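PDB 5GY3: glucanase from Klebsiella pneumoniae, which probably hydrolyses internal beta-1,4-glucosidic bonds in cellulose, lichenin and cereal beta-glucans, as an endoglucanase of glycoside hydrolase family 8. Local coordinates for residues Y152-F155 with P156-R159; I219-P222 with L223-W227. All coordinates share one frame; numbering follows the deposited sequence.

Contact 1. Residues Y152-F155 with P156-R159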
loop_
_atom_site.group_PDB
_atom_site.type_symbol
_atom_site.label_atom_id
_atom_site.label_comp_id
_atom_site.label_asym_id
_atom_site.label_seq_id
_atom_site.Cartn_x
_atom_site.Cartn_y
_atom_site.Cartn_z
ATOM N N TYR A 152 -0.922 -1.314 5.439
ATOM C CA TYR A 152 -1.431 0.047 5.278
ATOM C C TYR A 152 -0.601 1.075 6.047
ATOM O O TYR A 152 -0.919 2.274 6.001
ATOM C CB TYR A 152 -2.896 0.161 5.737
ATOM C CG TYR A 152 -3.941 -0.633 4.970
ATOM C CD1 TYR A 152 -3.596 -1.704 4.155
ATOM C CD2 TYR A 152 -5.287 -0.303 5.079
ATOM C CE1 TYR A 152 -4.562 -2.432 3.463
ATOM C CE2 TYR A 152 -6.268 -1.029 4.397
ATOM C CZ TYR A 152 -5.893 -2.089 3.594
ATOM O OH TYR A 152 -6.835 -2.813 2.911
ATOM N N PHE A 153 0.447 0.650 6.756
ATOM C CA PHE A 153 1.372 1.592 7.405
ATOM C C PHE A 153 2.386 2.053 6.356
ATOM O O PHE A 153 3.515 1.564 6.280
ATOM C CB PHE A 153 2.115 0.964 8.584
ATOM C CG PHE A 153 1.247 0.394 9.689
ATOM C CD1 PHE A 153 -0.131 0.551 9.718
ATOM C CD2 PHE A 153 1.857 -0.312 10.723
ATOM C CE1 PHE A 153 -0.892 -0.008 10.759
ATOM C CE2 PHE A 153 1.107 -0.863 11.766
ATOM C CZ PHE A 153 -0.265 -0.709 11.775
ATOM N N ILE A 154 1.986 3.019 5.534
ATOM C CA ILE A 154 2.796 3.398 4.353
ATOM C C ILE A 154 3.817 4.426 4.833
ATOM O O ILE A 154 3.681 5.639 4.647
ATOM C CB ILE A 154 1.931 3.887 3.195
ATOM C CG1 ILE A 154 0.859 2.827 2.897
ATOM C CG2 ILE A 154 2.814 4.100 1.953
ATOM C CD1 ILE A 154 -0.052 3.156 1.726
ATOM N N PHE A 155 4.890 3.915 5.433
ATOM C CA PHE A 155 5.892 4.769 6.068
ATOM C C PHE A 155 6.451 5.867 5.165
ATOM O O PHE A 155 6.576 7.005 5.644
ATOM C CB PHE A 155 7.029 3.892 6.617
ATOM C CG PHE A 155 6.559 2.849 7.584
ATOM C CD1 PHE A 155 6.071 3.213 8.832
ATOM C CD2 PHE A 155 6.588 1.507 7.236
ATOM C CE1 PHE A 155 5.626 2.244 9.736
ATOM C CE2 PHE A 155 6.137 0.534 8.132
ATOM C CZ PHE A 155 5.668 0.909 9.381
ATOM N N PRO A 156 6.793 5.631 3.891
ATOM C CA PRO A 156 7.355 6.744 3.105
ATOM C C PRO A 156 6.339 7.840 2.810
ATOM O O PRO A 156 6.716 9.020 2.708
ATOM C CB PRO A 156 7.852 6.054 1.825
ATOM C CG PRO A 156 6.986 4.825 1.705
ATOM C CD PRO A 156 6.801 4.366 3.128
ATOM N N ALA A 157 5.061 7.484 2.671
ATOM C CA ALA A 157 4.023 8.494 2.529
ATOM C C ALA A 157 3.884 9.317 3.802
ATOM O O ALA A 157 3.776 10.546 3.746
ATOM C CB ALA A 157 2.700 7.835 2.173
ATOM N N TRP A 158 3.869 8.652 4.964
ATOM C CA TRP A 158 3.711 9.373 6.224
ATOM C C TRP A 158 4.849 10.366 6.439
ATOM O O TRP A 158 4.632 11.472 6.949
ATOM C CB TRP A 158 3.641 8.389 7.386
ATOM C CG TRP A 158 2.437 7.496 7.347
ATOM C CD1 TRP A 158 1.425 7.509 6.428
ATOM C CD2 TRP A 158 2.124 6.451 8.275
ATOM N NE1 TRP A 158 0.496 6.544 6.735
ATOM C CE2 TRP A 158 0.907 5.876 7.862
ATOM C CE3 TRP A 158 2.759 5.952 9.424
ATOM C CZ2 TRP A 158 0.299 4.827 8.558
ATOM C CZ3 TRP A 158 2.163 4.904 10.113
ATOM C CH2 TRP A 158 0.944 4.354 9.679
ATOM N N ARG A 159 6.073 9.982 6.068
ATOM C CA ARG A 159 7.197 10.903 6.211
ATOM C C ARG A 159 7.006 12.114 5.302
ATOM O O ARG A 159 7.231 13.253 5.721
ATOM C CB ARG A 159 8.518 10.179 5.906
ATOM C CG ARG A 159 9.766 11.055 6.010
ATOM C CD ARG A 159 10.747 10.781 4.890
ATOM N NE ARG A 159 10.037 10.349 3.656
ATOM C CZ ARG A 159 9.837 11.114 2.595
ATOM N NH1 ARG A 159 10.297 12.347 2.609
ATOM N NH2 ARG A 159 9.204 10.626 1.550
HETATM O O HOH W 1 -1.133 4.788 5.214
#
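W158, in the first turn of helix 155-164, folds its indole back over the loop leading into it. CH2 of W158 lies 3.7 Å from CB of F153, with the two six-membered rings inclined at 37°. The chi1 of W158, -65°, sets CG anti to its carbonyl carbon and turns the indole toward the N-terminal end of the helix, where one of its faces receives the backbone around F153 and I154. F155 CD1 reaches W158 CE3 at a looser 4.3 Å, completing an aromatic cluster of F153, F155 and W158. On another side, I154 CG2 packs against A157 CB at 3.7 Å. I154 is the N-cap residue, and its O accepts a hydrogen bond from W158 N (3.0 Å, N-H...O 164°); R159 N bonds F155 O.

Away from the packed indole the contact loosens at its two partly exposed residues, Y152 and R159. A water donates to Y152 O at 2.6 Å and accepts from W158 NE1 at 2.8 Å, linking the indole to the loop. R159 leans out with a chain bent at chi2 and chi3; its NH2 makes a weak bond to P156 O, while NH1 forms a salt bridge with E163. The Y152 side chain leads away from the helix to D87, the predicted nucleophile. Two backbone bonds, a water bridge and the indole packing are consistent with a well-fixed loop beside the probable catalytic site.

Contact 2. Residues I219-P222 with L223-W227; sequences IRIP and LYLSW
R220 and Y224, one helical turn apart, send their side chains the same way and run side by side. CB of R220 meets CE2 of Y224 at 3.9 Å, and further out CD of R220 lies 3.7 Å from OH of Y224. The guanidinium and the phenol ring are turned 53° against each other. Between the two polar ends sits a water: it accepts from Y224 OH at 2.9 Å, lying in the plane of the ring at its edge, and weakly from R220 NE. A bend at chi3 (-54°) in an otherwise extended chain turns the guanidinium beyond the phenol hydroxyl. NH2 has long, weak ion pairs with D87, the predicted nucleophile, and D217, and NH1 one with E30, consistent with a place in the acidic surroundings of the active site.

P222, whose nitrogen carries no hydrogen, is suited to the first turn of a helix, and its ring rests against the backbone of L223. Its O still accepts from S226 N at 2.9 Å, and Y224 N bonds R220 O as L225 N bonds I221 O. The helix backbone brings CB of L223 to 3.2 Å from R220 O, and chi1 (166°) sends CG anti to the backbone N.

Around helix 220-228, P222 and L223 pack on helix 268-278, L223 and W227 on helix 293-307, and I221, P222 and L225 on W238 of helix 236-243, leaving Y224 to meet I154 from the loop before helix 155-164.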
loop_
_atom_site.group_PDB
_atom_site.type_symbol
_atom_site.label_atom_id
_atom_site.label_comp_id
_atom_site.label_asym_id
_atom_site.label_seq_id
_atom_site.Cartn_x
_atom_site.Cartn_y
_atom_site.Cartn_z
ATOM N N ILE A 219 3.225 -8.583 1.980
ATOM C CA ILE A 219 4.461 -8.481 1.210
ATOM C C ILE A 219 4.795 -7.031 0.863
ATOM O O ILE A 219 5.950 -6.718 0.564
ATOM C CB ILE A 219 4.348 -9.367 -0.051
ATOM C CG1 ILE A 219 5.713 -9.541 -0.722
ATOM C CG2 ILE A 219 3.352 -8.768 -1.035
ATOM C CD1 ILE A 219 6.766 -10.117 0.208
ATOM N N ARG A 220 3.824 -6.115 0.921
ATOM C CA ARG A 220 4.141 -4.708 0.697
ATOM C C ARG A 220 4.906 -4.081 1.859
ATOM O O ARG A 220 5.492 -3.007 1.681
ATOM C CB ARG A 220 2.859 -3.910 0.432
ATOM C CG ARG A 220 2.270 -4.223 -0.922
ATOM C CD ARG A 220 1.142 -3.273 -1.278
ATOM N NE ARG A 220 0.124 -3.243 -0.231
ATOM C CZ ARG A 220 -1.007 -3.939 -0.260
ATOM N NH1 ARG A 220 -1.265 -4.728 -1.296
ATOM N NH2 ARG A 220 -1.880 -3.840 0.744
ATOM N N ILE A 221 4.906 -4.717 3.036
ATOM C CA ILE A 221 5.578 -4.131 4.198
ATOM C C ILE A 221 7.070 -3.939 3.950
ATOM O O ILE A 221 7.581 -2.830 4.187
ATOM C CB ILE A 221 5.275 -4.972 5.455
ATOM C CG1 ILE A 221 3.770 -4.947 5.751
ATOM C CG2 ILE A 221 6.104 -4.512 6.683
ATOM C CD1 ILE A 221 3.304 -5.975 6.820
ATOM N N PRO A 222 7.827 -4.942 3.491
ATOM C CA PRO A 222 9.249 -4.691 3.217
ATOM C C PRO A 222 9.466 -3.708 2.086
ATOM O O PRO A 222 10.475 -2.988 2.080
ATOM C CB PRO A 222 9.800 -6.083 2.880
ATOM C CG PRO A 222 8.591 -6.893 2.486
ATOM C CD PRO A 222 7.483 -6.371 3.345
ATOM N N LEU A 223 8.549 -3.651 1.121
ATOM C CA LEU A 223 8.600 -2.589 0.127
ATOM C C LEU A 223 8.537 -1.221 0.794
ATOM O O LEU A 223 9.395 -0.367 0.557
ATOM C CB LEU A 223 7.461 -2.752 -0.877
ATOM C CG LEU A 223 7.159 -1.557 -1.789
ATOM C CD1 LEU A 223 8.334 -1.237 -2.731
ATOM C CD2 LEU A 223 5.906 -1.857 -2.594
ATOM N N TYR A 224 7.533 -0.993 1.649
ATOM C CA TYR A 224 7.418 0.338 2.250
ATOM C C TYR A 224 8.554 0.613 3.231
ATOM O O TYR A 224 9.031 1.754 3.324
ATOM C CB TYR A 224 6.064 0.491 2.942
ATOM C CG TYR A 224 4.875 0.466 2.016
ATOM C CD1 TYR A 224 4.910 1.083 0.769
ATOM C CD2 TYR A 224 3.698 -0.175 2.400
ATOM C CE1 TYR A 224 3.788 1.059 -0.073
ATOM C CE2 TYR A 224 2.593 -0.207 1.573
ATOM C CZ TYR A 224 2.639 0.407 0.338
ATOM O OH TYR A 224 1.513 0.369 -0.467
ATOM N N LEU A 225 9.022 -0.415 3.946
ATOM C CA LEU A 225 10.159 -0.237 4.846
ATOM C C LEU A 225 11.416 0.147 4.080
ATOM O O LEU A 225 12.142 1.069 4.469
ATOM C CB LEU A 225 10.415 -1.521 5.638
ATOM C CG LEU A 225 9.444 -1.882 6.760
ATOM C CD1 LEU A 225 9.779 -3.278 7.297
ATOM C CD2 LEU A 225 9.482 -0.838 7.881
ATOM N N SER A 226 11.722 -0.598 3.020
ATOM C CA SER A 226 12.908 -0.292 2.237
ATOM C C SER A 226 12.770 1.049 1.519
ATOM O O SER A 226 13.765 1.760 1.341
ATOM C CB SER A 226 13.168 -1.416 1.240
ATOM O OG SER A 226 14.364 -1.138 0.546
ATOM N N TRP A 227 11.551 1.411 1.114
ATOM C CA TRP A 227 11.316 2.706 0.479
ATOM C C TRP A 227 11.665 3.844 1.433
ATOM O O TRP A 227 12.323 4.824 1.050
ATOM C CB TRP A 227 9.847 2.774 0.052
ATOM C CG TRP A 227 9.483 3.745 -1.018
ATOM C CD1 TRP A 227 10.086 4.945 -1.308
ATOM C CD2 TRP A 227 8.418 3.590 -1.962
ATOM N NE1 TRP A 227 9.449 5.541 -2.377
ATOM C CE2 TRP A 227 8.424 4.730 -2.793
ATOM C CE3 TRP A 227 7.455 2.594 -2.185
ATOM C CZ2 TRP A 227 7.508 4.901 -3.830
ATOM C CZ3 TRP A 227 6.550 2.768 -3.216
ATOM C CH2 TRP A 227 6.579 3.909 -4.023
HETATM O O HOH W 2 -0.766 -0.630 1.059
#

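Overall arrangement
Along the chain, contact 1 comes first, where the loop after strand 145-148 turns into helix 155-164; contact 2 follows and takes in nearly all of the short helix 220-228. Each is a continuous stretch closing only a local turn, and the two stand in series, neither enclosing nor crossing the other. Their centres are 10 Å apart and they touch directly: P156 CD lies 3.4 Å from Y224 O, and F155 CE2 lies 3.6 Å from L225 CD2. P156 also packs on W227. Thus the first turn of helix 155-164 is joined to helix 220-228 within the (alpha/alpha)6 barrel of family 8 glycoside hydrolases, with Y152 and R220 both close to D87 on helix 86-103.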